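Local coordinates for protein arylamine n-acetyltransferase (PDB 1W5R) that transfers acetyl groups to arylamine substrates, probably from acetyl-CoA through a catalytic triad as in its family, at residues E42-L47 and R266-R271; A53-E58 and V194-V199; K63-R68 and N77-Y82; Y222-R227 and N254-D259. The protein carries 1 engineered substitution. All coordinates share one frame; numbering follows the deposited sequence.

Contact 1 of 4, residues E42-L47 and R266-R271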
loop_
_atom_site.group_PDB
_atom_site.type_symbol
_atom_site.label_atom_id
_atom_site.label_comp_id
_atom_site.label_asym_id
_atom_site.label_seq_id
_atom_site.Cartn_x
_atom_site.Cartn_y
_atom_site.Cartn_z
ATOM N N GLU A 42 -15.102 -13.116 -5.916
ATOM C CA GLU A 42 -14.187 -13.439 -7.024
ATOM C C GLU A 42 -14.985 -13.844 -8.244
ATOM O O GLU A 42 -16.110 -14.352 -8.136
ATOM C CB GLU A 42 -13.203 -14.557 -6.677
ATOM C CG GLU A 42 -13.899 -15.799 -6.120
ATOM C CD GLU A 42 -13.586 -17.066 -6.872
ATOM O OE1 GLU A 42 -13.703 -17.062 -8.117
ATOM O OE2 GLU A 42 -13.280 -18.074 -6.212
ATOM N N ASN A 43 -14.385 -13.627 -9.407
ATOM C CA ASN A 43 -15.001 -14.036 -10.671
ATOM C C ASN A 43 -14.074 -14.944 -11.479
ATOM O O ASN A 43 -14.040 -14.848 -12.693
ATOM C CB ASN A 43 -15.360 -12.809 -11.518
ATOM C CG ASN A 43 -14.123 -12.125 -12.062
ATOM O OD1 ASN A 43 -13.112 -12.046 -11.363
ATOM N ND2 ASN A 43 -14.186 -11.648 -13.309
ATOM N N LEU A 44 -13.317 -15.806 -10.813
ATOM C CA LEU A 44 -12.401 -16.676 -11.561
ATOM C C LEU A 44 -13.139 -17.587 -12.552
ATOM O O LEU A 44 -12.616 -17.857 -13.635
ATOM C CB LEU A 44 -11.541 -17.509 -10.624
ATOM C CG LEU A 44 -10.456 -16.685 -9.924
ATOM C CD1 LEU A 44 -10.078 -17.356 -8.607
ATOM C CD2 LEU A 44 -9.233 -16.459 -10.821
ATOM N N ASP A 45 -14.348 -18.037 -12.205
ATOM C CA ASP A 45 -15.083 -18.906 -13.136
ATOM C C ASP A 45 -15.380 -18.173 -14.459
ATOM O O ASP A 45 -14.918 -18.616 -15.505
ATOM C CB ASP A 45 -16.354 -19.492 -12.506
ATOM C CG ASP A 45 -16.072 -20.709 -11.629
ATOM O OD1 ASP A 45 -14.887 -21.092 -11.442
ATOM O OD2 ASP A 45 -17.058 -21.294 -11.113
ATOM N N PRO A 46 -16.128 -17.046 -14.434
ATOM C CA PRO A 46 -16.386 -16.361 -15.722
ATOM C C PRO A 46 -15.115 -15.921 -16.436
ATOM O O PRO A 46 -15.075 -15.936 -17.668
ATOM C CB PRO A 46 -17.216 -15.132 -15.344
ATOM C CG PRO A 46 -17.612 -15.292 -13.945
ATOM C CD PRO A 46 -16.867 -16.425 -13.314
ATOM N N LEU A 47 -14.095 -15.526 -15.673
ATOM C CA LEU A 47 -12.802 -15.165 -16.282
ATOM C C LEU A 47 -12.250 -16.313 -17.140
ATOM O O LEU A 47 -11.707 -16.082 -18.243
ATOM C CB LEU A 47 -11.782 -14.756 -15.205
ATOM C CG LEU A 47 -10.374 -14.385 -15.719
ATOM C CD1 LEU A 47 -10.406 -13.128 -16.570
ATOM C CD2 LEU A 47 -9.404 -14.242 -14.559
ATOM N N ARG A 266 -6.498 -25.449 -16.130
ATOM C CA ARG A 266 -7.181 -24.387 -16.862
ATOM C C ARG A 266 -6.229 -23.241 -17.245
ATOM O O ARG A 266 -6.639 -22.272 -17.886
ATOM C CB ARG A 266 -8.392 -23.905 -16.082
ATOM C CG ARG A 266 -9.408 -25.015 -15.874
ATOM C CD ARG A 266 -10.809 -24.490 -15.498
ATOM N NE ARG A 266 -11.806 -25.554 -15.405
ATOM C CZ ARG A 266 -12.723 -25.817 -16.334
ATOM N NH1 ARG A 266 -12.782 -25.096 -17.448
ATOM N NH2 ARG A 266 -13.585 -26.805 -16.146
ATOM N N ASP A 267 -4.973 -23.364 -16.838
ATOM C CA ASP A 267 -3.912 -22.330 -17.018
ATOM C C ASP A 267 -4.356 -20.961 -16.539
ATOM O O ASP A 267 -4.373 -19.969 -17.273
ATOM C CB ASP A 267 -3.347 -22.309 -18.427
ATOM C CG ASP A 267 -1.925 -21.761 -18.418
ATOM O OD1 ASP A 267 -1.519 -21.221 -17.372
ATOM O OD2 ASP A 267 -1.245 -21.881 -19.457
ATOM N N VAL A 268 -4.715 -20.957 -15.262
ATOM C CA VAL A 268 -5.149 -19.776 -14.577
ATOM C C VAL A 268 -4.113 -18.662 -14.739
ATOM O O VAL A 268 -4.467 -17.520 -15.034
ATOM C CB VAL A 268 -5.358 -20.061 -13.075
ATOM C CG1 VAL A 268 -5.778 -18.798 -12.348
ATOM C CG2 VAL A 268 -6.397 -21.160 -12.873
ATOM N N GLN A 269 -2.837 -19.001 -14.556
ATOM C CA GLN A 269 -1.787 -17.999 -14.546
ATOM C C GLN A 269 -1.723 -17.262 -15.882
ATOM O O GLN A 269 -1.617 -16.038 -15.905
ATOM C CB GLN A 269 -0.425 -18.618 -14.178
ATOM C CG GLN A 269 0.578 -17.595 -13.643
ATOM C CD GLN A 269 1.965 -18.163 -13.441
ATOM O OE1 GLN A 269 2.375 -18.431 -12.317
ATOM N NE2 GLN A 269 2.695 -18.354 -14.538
ATOM N N ALA A 270 -1.822 -18.000 -16.994
ATOM C CA ALA A 270 -1.802 -17.403 -18.328
ATOM C C ALA A 270 -3.011 -16.507 -18.604
ATOM O O ALA A 270 -2.884 -15.478 -19.250
ATOM C CB ALA A 270 -1.676 -18.476 -19.416
ATOM N N ARG A 271 -4.182 -16.888 -18.098
ATOM C CA ARG A 271 -5.357 -16.068 -18.329
ATOM C C ARG A 271 -5.312 -14.795 -17.480
ATOM O O ARG A 271 -5.693 -13.721 -17.935
ATOM C CB ARG A 271 -6.624 -16.871 -18.028
ATOM C CG ARG A 271 -7.931 -16.088 -18.156
ATOM C CD ARG A 271 -8.126 -15.419 -19.528
ATOM N NE ARG A 271 -9.448 -14.792 -19.591
ATOM C CZ ARG A 271 -9.769 -13.735 -20.328
ATOM N NH1 ARG A 271 -8.865 -13.133 -21.105
ATOM N NH2 ARG A 271 -11.014 -13.263 -20.266
HETATM O O HOH W 1 -13.578 -14.493 -19.743
#
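The carbonyl oxygen of Leu47 accepts a nearly straight bond from Arg271, with NE 2.9 Å from O and an N-H...O angle of 170°. The carbonyl lies at the edge of the guanidinium, close to its plane. Water 1 sits 2.9 Å from the same Leu47 O and accepts from Arg271 NH2, closing a small ring. The arginine chain leaves its helix with CG trans to the backbone N, then turns at chi2 (55°) to bring NE to the carbonyl. Leu47 adds apolar cover: its CD1 lies 3.6 Å from Arg271 NE, and its CG meets the CG of the arginine.

The bond joins two short helices. Arg271 belongs to helix 268-274, near the C terminus of the chain, and Leu47 is the last residue of helix 44-47. The arginine thus bonds a carbonyl at the C-terminal end of that helix. Arg271 NH1 also forms a salt bridge to Glu274. Asp267 is the N-cap of the later helix, and its OD1 accepts from Ala270 N at 3.3 Å. Farther along the contact, Leu44 CD2 rests loosely against Val268 CG1, 4.4 Å away.

Contact 2 of 4, residues A53-E58 and V194-V199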
loop_
_atom_site.group_PDB
_atom_site.type_symbol
_atom_site.label_atom_id
_atom_site.label_comp_id
_atom_site.label_asym_id
_atom_site.label_seq_id
_atom_site.Cartn_x
_atom_site.Cartn_y
_atom_site.Cartn_z
ATOM N N ALA A 53 -24.277 -20.353 -13.859
ATOM C CA ALA A 53 -25.586 -20.615 -14.447
ATOM C C ALA A 53 -26.607 -21.121 -13.426
ATOM O O ALA A 53 -27.808 -20.899 -13.573
ATOM C CB ALA A 53 -25.441 -21.633 -15.580
ATOM N N ASP A 54 -26.116 -21.798 -12.397
ATOM C CA ASP A 54 -26.957 -22.547 -11.459
ATOM C C ASP A 54 -26.895 -21.874 -10.090
ATOM O O ASP A 54 -25.849 -21.877 -9.445
ATOM C CB ASP A 54 -26.435 -23.990 -11.392
ATOM C CG ASP A 54 -27.240 -24.892 -10.470
ATOM O OD1 ASP A 54 -28.102 -24.415 -9.700
ATOM O OD2 ASP A 54 -26.994 -26.121 -10.531
ATOM N N LEU A 55 -28.016 -21.286 -9.668
ATOM C CA LEU A 55 -28.068 -20.577 -8.394
ATOM C C LEU A 55 -28.855 -21.343 -7.318
ATOM O O LEU A 55 -29.354 -20.754 -6.352
ATOM C CB LEU A 55 -28.608 -19.157 -8.591
ATOM C CG LEU A 55 -27.785 -18.298 -9.568
ATOM C CD1 LEU A 55 -28.465 -16.939 -9.753
ATOM C CD2 LEU A 55 -26.320 -18.109 -9.143
ATOM N N SER A 56 -28.974 -22.659 -7.501
ATOM C CA SER A 56 -29.562 -23.522 -6.484
ATOM C C SER A 56 -28.712 -23.561 -5.223
ATOM O O SER A 56 -27.505 -23.305 -5.262
ATOM C CB SER A 56 -29.713 -24.943 -7.037
ATOM O OG SER A 56 -28.448 -25.552 -7.233
ATOM N N ALA A 57 -29.329 -23.895 -4.094
ATOM C CA ALA A 57 -28.571 -24.038 -2.859
ATOM C C ALA A 57 -27.458 -25.082 -2.998
ATOM O O ALA A 57 -26.348 -24.892 -2.508
ATOM C CB ALA A 57 -29.499 -24.384 -1.689
ATOM N N GLU A 58 -27.768 -26.204 -3.648
ATOM C CA GLU A 58 -26.781 -27.272 -3.825
ATOM C C GLU A 58 -25.519 -26.760 -4.503
ATOM O O GLU A 58 -24.407 -27.022 -4.041
ATOM C CB GLU A 58 -27.382 -28.447 -4.625
ATOM C CG GLU A 58 -26.349 -29.482 -5.066
ATOM C CD GLU A 58 -26.962 -30.745 -5.677
ATOM O OE1 GLU A 58 -28.173 -30.754 -6.009
ATOM O OE2 GLU A 58 -26.214 -31.731 -5.840
ATOM N N VAL A 194 -30.987 -16.032 -15.317
ATOM C CA VAL A 194 -30.846 -15.408 -16.646
ATOM C C VAL A 194 -29.865 -14.212 -16.547
ATOM O O VAL A 194 -28.992 -14.026 -17.393
ATOM C CB VAL A 194 -32.227 -14.974 -17.198
ATOM C CG1 VAL A 194 -32.110 -14.090 -18.423
ATOM C CG2 VAL A 194 -33.086 -16.219 -17.503
ATOM N N GLY A 195 -30.006 -13.415 -15.497
ATOM C CA GLY A 195 -29.066 -12.322 -15.249
ATOM C C GLY A 195 -27.654 -12.848 -15.065
ATOM O O GLY A 195 -26.700 -12.325 -15.656
ATOM N N SER A 196 -27.519 -13.897 -14.256
ATOM C CA SER A 196 -26.192 -14.443 -13.998
ATOM C C SER A 196 -25.563 -15.035 -15.264
ATOM O O SER A 196 -24.345 -14.950 -15.469
ATOM C CB SER A 196 -26.229 -15.495 -12.892
ATOM O OG SER A 196 -24.899 -15.864 -12.529
ATOM N N TRP A 197 -26.385 -15.666 -16.100
ATOM C CA TRP A 197 -25.885 -16.123 -17.390
ATOM C C TRP A 197 -25.267 -14.960 -18.184
ATOM O O TRP A 197 -24.151 -15.087 -18.715
ATOM C CB TRP A 197 -27.012 -16.794 -18.198
ATOM C CG TRP A 197 -26.524 -17.312 -19.521
ATOM C CD1 TRP A 197 -26.683 -16.729 -20.752
ATOM C CD2 TRP A 197 -25.739 -18.486 -19.729
ATOM N NE1 TRP A 197 -26.055 -17.493 -21.722
ATOM C CE2 TRP A 197 -25.470 -18.574 -21.113
ATOM C CE3 TRP A 197 -25.254 -19.486 -18.880
ATOM C CZ2 TRP A 197 -24.709 -19.618 -21.662
ATOM C CZ3 TRP A 197 -24.506 -20.527 -19.430
ATOM C CH2 TRP A 197 -24.237 -20.574 -20.806
ATOM N N TYR A 198 -25.986 -13.844 -18.271
ATOM C CA TYR A 198 -25.503 -12.652 -18.969
ATOM C C TYR A 198 -24.176 -12.147 -18.396
ATOM O O TYR A 198 -23.194 -11.939 -19.121
ATOM C CB TYR A 198 -26.566 -11.552 -18.883
ATOM C CG TYR A 198 -26.274 -10.302 -19.690
ATOM C CD1 TYR A 198 -26.464 -10.282 -21.079
ATOM C CD2 TYR A 198 -25.842 -9.124 -19.065
ATOM C CE1 TYR A 198 -26.220 -9.140 -21.828
ATOM C CE2 TYR A 198 -25.601 -7.971 -19.811
ATOM C CZ TYR A 198 -25.786 -7.990 -21.191
ATOM O OH TYR A 198 -25.543 -6.846 -21.924
ATOM N N VAL A 199 -24.151 -11.968 -17.076
ATOM C CA VAL A 199 -22.982 -11.353 -16.433
ATOM C C VAL A 199 -21.750 -12.263 -16.565
ATOM O O VAL A 199 -20.608 -11.777 -16.657
ATOM C CB VAL A 199 -23.267 -11.052 -14.942
ATOM C CG1 VAL A 199 -22.058 -10.381 -14.301
ATOM C CG2 VAL A 199 -24.451 -10.108 -14.808
#
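Leu55 reaches Ser196 by a stretched chain: chi2 of 176° sets CD1 opposite CA, and this methyl lies 4.1 Å from Ser196 CB. Beside it, Trp197 holds CG trans to its backbone N (chi1 -178°), which carries the indole alongside Ala53. The methyl of Ala53 meets the rim of the six-membered ring, close to the ring plane. Its CB is 3.9 Å from Trp197 CE3 and slightly farther from CZ3. This is an edge contact and not a CH-pi stack. No hydrogen bond joins the two segments.

The hydroxyl of Ser196 is bonded to Val52 O and Tyr72 OH, while its CB makes the closest approach to Leu55. The shape of the loop comes from Asp54, whose OD1 accepts from Ser56 N at 2.9 Å in an Asx turn. Ser56 OG donates to the same Asp54 OD1 at 2.7 Å, from the same face of the carboxylate. Ser56 is also the N-cap of the next helix, where its OG takes the backbone N of Ala59.

The loop thus lies along helix 189-201, with Leu55 also touching Leu192 and its N bonded to Glu193. Leu55 and Ser196 both pack on Tyr74 of helix 73-87, while the loop itself runs on into helix 57-66.

Contact 3 of 4, residues K63-R68 and N77-Y82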
loop_
_atom_site.group_PDB
_atom_site.type_symbol
_atom_site.label_atom_id
_atom_site.label_comp_id
_atom_site.label_asym_id
_atom_site.label_seq_id
_atom_site.Cartn_x
_atom_site.Cartn_y
_atom_site.Cartn_z
ATOM N N LYS A 63 -19.842 -24.846 -4.033
ATOM C CA LYS A 63 -18.728 -24.004 -4.447
ATOM C C LYS A 63 -18.180 -23.096 -3.337
ATOM O O LYS A 63 -16.986 -23.108 -3.059
ATOM C CB LYS A 63 -19.111 -23.164 -5.666
ATOM C CG LYS A 63 -17.978 -22.290 -6.174
ATOM C CD LYS A 63 -18.400 -21.441 -7.356
ATOM C CE LYS A 63 -17.295 -20.494 -7.771
ATOM N NZ LYS A 63 -17.701 -19.643 -8.917
ATOM N N LEU A 64 -19.050 -22.300 -2.723
ATOM C CA LEU A 64 -18.570 -21.260 -1.804
ATOM C C LEU A 64 -18.252 -21.775 -0.408
ATOM O O LEU A 64 -17.522 -21.124 0.343
ATOM C CB LEU A 64 -19.569 -20.108 -1.700
ATOM C CG LEU A 64 -19.425 -19.012 -2.756
ATOM C CD1 LEU A 64 -19.732 -19.550 -4.135
ATOM C CD2 LEU A 64 -20.336 -17.828 -2.406
ATOM N N VAL A 65 -18.819 -22.927 -0.061
ATOM C CA VAL A 65 -18.563 -23.524 1.243
ATOM C C VAL A 65 -17.610 -24.714 1.093
ATOM O O VAL A 65 -16.470 -24.649 1.556
ATOM C CB VAL A 65 -19.872 -23.898 1.979
ATOM C CG1 VAL A 65 -19.569 -24.630 3.297
ATOM C CG2 VAL A 65 -20.746 -22.638 2.204
ATOM N N ASP A 66 -18.049 -25.762 0.399
ATOM C CA ASP A 66 -17.294 -27.024 0.378
ATOM C C ASP A 66 -15.970 -26.936 -0.367
ATOM O O ASP A 66 -14.997 -27.596 0.011
ATOM C CB ASP A 66 -18.130 -28.162 -0.216
ATOM C CG ASP A 66 -19.395 -28.449 0.587
ATOM O OD1 ASP A 66 -19.494 -28.034 1.767
ATOM O OD2 ASP A 66 -20.301 -29.090 0.024
ATOM N N ARG A 67 -15.926 -26.134 -1.428
ATOM C CA ARG A 67 -14.707 -26.032 -2.243
ATOM C C ARG A 67 -13.822 -24.836 -1.894
ATOM O O ARG A 67 -12.770 -24.638 -2.516
ATOM C CB ARG A 67 -15.032 -26.062 -3.747
ATOM C CG ARG A 67 -15.863 -27.287 -4.162
ATOM C CD ARG A 67 -15.931 -27.566 -5.666
ATOM N NE ARG A 67 -15.729 -26.398 -6.504
ATOM C CZ ARG A 67 -16.678 -25.779 -7.195
ATOM N NH1 ARG A 67 -17.938 -26.202 -7.159
ATOM N NH2 ARG A 67 -16.353 -24.722 -7.924
ATOM N N ARG A 68 -14.256 -24.035 -0.917
ATOM C CA ARG A 68 -13.475 -22.895 -0.417
ATOM C C ARG A 68 -13.082 -21.925 -1.539
ATOM O O ARG A 68 -11.968 -21.399 -1.602
ATOM C CB ARG A 68 -12.278 -23.366 0.423
ATOM C CG ARG A 68 -12.716 -24.135 1.674
ATOM C CD ARG A 68 -11.537 -24.776 2.396
ATOM N NE ARG A 68 -11.970 -25.592 3.533
ATOM C CZ ARG A 68 -11.169 -26.366 4.267
ATOM N NH1 ARG A 68 -9.868 -26.443 3.998
ATOM N NH2 ARG A 68 -11.675 -27.070 5.275
ATOM N N ASN A 77 -25.105 -13.522 -2.491
ATOM C CA ASN A 77 -26.427 -13.242 -1.947
ATOM C C ASN A 77 -27.364 -14.410 -2.117
ATOM O O ASN A 77 -28.277 -14.589 -1.304
ATOM C CB ASN A 77 -26.968 -11.932 -2.508
ATOM C CG ASN A 77 -26.239 -10.730 -1.909
ATOM O OD1 ASN A 77 -25.878 -10.755 -0.733
ATOM N ND2 ASN A 77 -25.996 -9.706 -2.718
ATOM N N GLY A 78 -27.129 -15.222 -3.135
ATOM C CA GLY A 78 -27.911 -16.448 -3.264
ATOM C C GLY A 78 -27.654 -17.327 -2.058
ATOM O O GLY A 78 -28.595 -17.745 -1.371
ATOM N N LEU A 79 -26.378 -17.591 -1.775
ATOM C CA LEU A 79 -26.005 -18.413 -0.638
ATOM C C LEU A 79 -26.566 -17.861 0.668
ATOM O O LEU A 79 -27.173 -18.601 1.460
ATOM C CB LEU A 79 -24.474 -18.535 -0.541
ATOM C CG LEU A 79 -23.927 -19.298 0.675
ATOM C CD1 LEU A 79 -24.385 -20.735 0.672
ATOM C CD2 LEU A 79 -22.409 -19.233 0.704
ATOM N N LEU A 80 -26.340 -16.576 0.922
ATOM C CA LEU A 80 -26.804 -15.984 2.176
ATOM C C LEU A 80 -28.319 -16.030 2.272
ATOM O O LEU A 80 -28.868 -16.230 3.359
ATOM C CB LEU A 80 -26.290 -14.542 2.310
ATOM C CG LEU A 80 -26.611 -13.857 3.643
ATOM C CD1 LEU A 80 -26.201 -14.699 4.844
ATOM C CD2 LEU A 80 -25.930 -12.496 3.692
ATOM N N GLY A 81 -28.992 -15.854 1.142
ATOM C CA GLY A 81 -30.452 -15.966 1.094
ATOM C C GLY A 81 -30.942 -17.306 1.624
ATOM O O GLY A 81 -31.850 -17.355 2.458
ATOM N N TYR A 82 -30.339 -18.398 1.161
ATOM C CA TYR A 82 -30.707 -19.741 1.630
ATOM C C TYR A 82 -30.406 -19.901 3.107
ATOM O O TYR A 82 -31.230 -20.441 3.861
ATOM C CB TYR A 82 -29.963 -20.820 0.839
ATOM C CG TYR A 82 -30.348 -20.892 -0.625
ATOM C CD1 TYR A 82 -29.395 -20.694 -1.640
ATOM C CD2 TYR A 82 -31.662 -21.176 -1.001
ATOM C CE1 TYR A 82 -29.763 -20.763 -2.988
ATOM C CE2 TYR A 82 -32.036 -21.247 -2.332
ATOM C CZ TYR A 82 -31.082 -21.051 -3.328
ATOM O OH TYR A 82 -31.440 -21.122 -4.650
#
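No flat group lies between Leu79 and its partners Leu64 and Val65. Nearby, the Arg67 guanidinium has Lys63 CA over one face, 3.6 Å above the plane and toward the rim; its NE forms a salt bridge with Asp262.

The contact itself turns on one methyl, Leu79 CD2. It lies 3.8 Å from Leu64 CB and 4.1 Å from Val65 CG2. The Leu64 and Leu79 side chains run past one another head to tail, and Val65 lies nearly perpendicular to Leu79. Chi1 of 176° carries the Leu79 CG toward the other helix, and CD2 then reaches both residues. Helix 57-66 ends here in a wider pi-type turn.

Helix 73-87 packs on it in the N-terminal helical region of the acetyltransferase fold. Tyr11 of helix 8-14 touches both Val65 and Leu79, and Phe61 adds to the cover of Leu79. The contact is purely apolar and buried. It therefore rests on close fit and exclusion of water, with no directional bond to fix it.

Contact 4 of 4, residues Y222-R227 and N254-D259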
loop_
_atom_site.group_PDB
_atom_site.type_symbol
_atom_site.label_atom_id
_atom_site.label_comp_id
_atom_site.label_asym_id
_atom_site.label_seq_id
_atom_site.Cartn_x
_atom_site.Cartn_y
_atom_site.Cartn_z
ATOM N N TYR A 222 -10.683 -4.530 0.726
ATOM C CA TYR A 222 -9.672 -4.959 -0.238
ATOM C C TYR A 222 -10.324 -5.232 -1.569
ATOM O O TYR A 222 -11.291 -5.987 -1.637
ATOM C CB TYR A 222 -8.987 -6.245 0.248
ATOM C CG TYR A 222 -8.247 -6.055 1.545
ATOM C CD1 TYR A 222 -8.915 -6.144 2.766
ATOM C CD2 TYR A 222 -6.879 -5.779 1.550
ATOM C CE1 TYR A 222 -8.236 -5.966 3.958
ATOM C CE2 TYR A 222 -6.189 -5.593 2.747
ATOM C CZ TYR A 222 -6.869 -5.695 3.944
ATOM O OH TYR A 222 -6.197 -5.496 5.137
ATOM N N ASN A 223 -9.803 -4.606 -2.626
ATOM C CA ASN A 223 -10.356 -4.822 -3.957
ATOM C C ASN A 223 -9.269 -4.922 -5.005
ATOM O O ASN A 223 -8.578 -3.932 -5.280
ATOM C CB ASN A 223 -11.344 -3.739 -4.364
ATOM C CG ASN A 223 -12.087 -4.118 -5.626
ATOM O OD1 ASN A 223 -12.873 -5.044 -5.616
ATOM N ND2 ASN A 223 -11.784 -3.451 -6.728
ATOM N N LEU A 224 -9.132 -6.118 -5.566
ATOM C CA LEU A 224 -8.154 -6.393 -6.616
ATOM C C LEU A 224 -8.858 -6.360 -7.966
ATOM O O LEU A 224 -9.852 -7.055 -8.152
ATOM C CB LEU A 224 -7.565 -7.789 -6.393
ATOM C CG LEU A 224 -6.557 -8.309 -7.429
ATOM C CD1 LEU A 224 -5.205 -7.602 -7.234
ATOM C CD2 LEU A 224 -6.365 -9.819 -7.327
ATOM N N ARG A 225 -8.368 -5.532 -8.887
ATOM C CA ARG A 225 -8.770 -5.613 -10.282
ATOM C C ARG A 225 -7.493 -5.836 -11.077
ATOM O O ARG A 225 -6.589 -4.992 -11.053
ATOM C CB ARG A 225 -9.490 -4.335 -10.739
ATOM C CG ARG A 225 -9.946 -4.317 -12.208
ATOM C CD ARG A 225 -10.998 -5.395 -12.480
ATOM N NE ARG A 225 -11.349 -5.434 -13.901
ATOM C CZ ARG A 225 -12.340 -6.166 -14.414
ATOM N NH1 ARG A 225 -13.094 -6.923 -13.625
ATOM N NH2 ARG A 225 -12.572 -6.128 -15.725
ATOM N N GLY A 226 -7.393 -6.976 -11.748
ATOM C CA GLY A 226 -6.159 -7.274 -12.491
ATOM C C GLY A 226 -4.950 -7.273 -11.552
ATOM O O GLY A 226 -4.952 -7.954 -10.524
ATOM N N ARG A 227 -3.904 -6.507 -11.900
ATOM C CA ARG A 227 -2.688 -6.411 -11.074
ATOM C C ARG A 227 -2.780 -5.420 -9.906
ATOM O O ARG A 227 -1.852 -5.331 -9.084
ATOM C CB ARG A 227 -1.504 -5.980 -11.946
ATOM C CG ARG A 227 -1.606 -4.537 -12.392
ATOM C CD ARG A 227 -0.303 -4.054 -13.026
ATOM N NE ARG A 227 -0.141 -4.470 -14.415
ATOM C CZ ARG A 227 0.889 -5.176 -14.891
ATOM N NH1 ARG A 227 1.859 -5.610 -14.090
ATOM N NH2 ARG A 227 0.925 -5.453 -16.191
ATOM N N ASN A 254 -3.174 -16.523 -0.919
ATOM C CA ASN A 254 -2.698 -16.245 0.440
ATOM C C ASN A 254 -3.246 -14.980 1.107
ATOM O O ASN A 254 -3.354 -14.922 2.338
ATOM C CB ASN A 254 -1.168 -16.283 0.469
ATOM C CG ASN A 254 -0.623 -17.660 0.120
ATOM O OD1 ASN A 254 0.066 -17.833 -0.880
ATOM N ND2 ASN A 254 -0.967 -18.654 0.930
ATOM N N ARG A 255 -3.579 -13.967 0.310
ATOM C CA ARG A 255 -4.294 -12.807 0.833
ATOM C C ARG A 255 -5.798 -13.090 0.891
ATOM O O ARG A 255 -6.452 -12.817 1.903
ATOM C CB ARG A 255 -4.040 -11.564 -0.025
ATOM C CG ARG A 255 -2.700 -10.853 0.176
ATOM C CD ARG A 255 -2.734 -9.528 -0.590
ATOM N NE ARG A 255 -1.606 -8.644 -0.305
ATOM C CZ ARG A 255 -1.667 -7.556 0.459
ATOM N NH1 ARG A 255 -2.805 -7.200 1.049
ATOM N NH2 ARG A 255 -0.580 -6.818 0.639
ATOM N N PHE A 256 -6.348 -13.639 -0.193
ATOM C CA PHE A 256 -7.798 -13.785 -0.313
ATOM C C PHE A 256 -8.342 -15.167 0.068
ATOM O O PHE A 256 -9.559 -15.374 0.132
ATOM C CB PHE A 256 -8.256 -13.367 -1.715
ATOM C CG PHE A 256 -8.135 -11.890 -1.977
ATOM C CD1 PHE A 256 -7.123 -11.391 -2.794
ATOM C CD2 PHE A 256 -9.038 -10.995 -1.407
ATOM C CE1 PHE A 256 -7.017 -10.011 -3.054
ATOM C CE2 PHE A 256 -8.938 -9.632 -1.641
ATOM C CZ PHE A 256 -7.929 -9.130 -2.474
ATOM N N GLY A 257 -7.444 -16.114 0.319
ATOM C CA GLY A 257 -7.839 -17.430 0.828
ATOM C C GLY A 257 -8.580 -18.329 -0.148
ATOM O O GLY A 257 -9.377 -19.178 0.271
ATOM N N ILE A 258 -8.321 -18.152 -1.443
ATOM C CA ILE A 258 -8.991 -18.942 -2.480
ATOM C C ILE A 258 -8.105 -20.109 -2.917
ATOM O O ILE A 258 -6.940 -19.919 -3.286
ATOM C CB ILE A 258 -9.382 -18.078 -3.717
ATOM C CG1 ILE A 258 -10.380 -16.988 -3.308
ATOM C CG2 ILE A 258 -9.966 -18.963 -4.844
ATOM C CD1 ILE A 258 -10.531 -15.869 -4.350
ATOM N N ASP A 259 -8.686 -21.307 -2.883
ATOM C CA ASP A 259 -8.010 -22.527 -3.319
ATOM C C ASP A 259 -8.080 -22.675 -4.843
ATOM O O ASP A 259 -9.142 -22.982 -5.389
ATOM C CB ASP A 259 -8.643 -23.742 -2.627
ATOM C CG ASP A 259 -8.054 -25.073 -3.099
ATOM O OD1 ASP A 259 -6.915 -25.091 -3.613
ATOM O OD2 ASP A 259 -8.740 -26.104 -2.946
#
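This is apolar packing of a helix end against one face of a beta sheet, with Phe256 meeting Tyr222 and Leu224. The two strand residues are two positions apart, and both point their CB toward 254-259. Tyr222 CB lies 3.9 Å from Phe256 CE2, and Leu224 CB lies 4.0 Å from Phe256 CE1. The far carbon of the ring, CZ, thus falls between the two CB atoms. A chi1 of -69° in Phe256 points the ring to the strand, although its CB bond does not face it directly.

The sheet is the antiparallel one of the C-terminal lid domain of the NAT fold, and helix 245-255 packs across it. Val213, Val215 and Leu229, from the strands next to 220-225, complete the seat of Phe256. Just after Phe256, the chain leaves helical geometry at Gly257.

Arg255 stretches out from CG to NE along the rim of the contact. Its NH1 comes 4.1 Å from Tyr222 CE2, with the guanidinium and ring planes 52° apart. Tyr222 CE2 lies near the guanidinium plane, at its edge. Arg233 of the second subunit packs on this same arginine.

In the fold
Contact 1 opens first, at 42-47, and closes last, at 266-271, so the other three lie within its span. Contact 2 opens at 53-58. Contact 3 opens and closes within it, joining neighbouring helices, before 194-199 closes contact 2. Contact 4 follows in series and ties strand 220-225 to the end of helix 245-255. None of the four cross. Several touch in space. Asp45 of contact 1 forms a salt bridge with Lys63 of contact 3. Tyr82 OH of contact 3 probably bonds to Leu55 O of contact 2. Ile258 of contact 4 packs on Glu42 and Leu44. The N-terminal helices are thereby linked to the C-terminal lid.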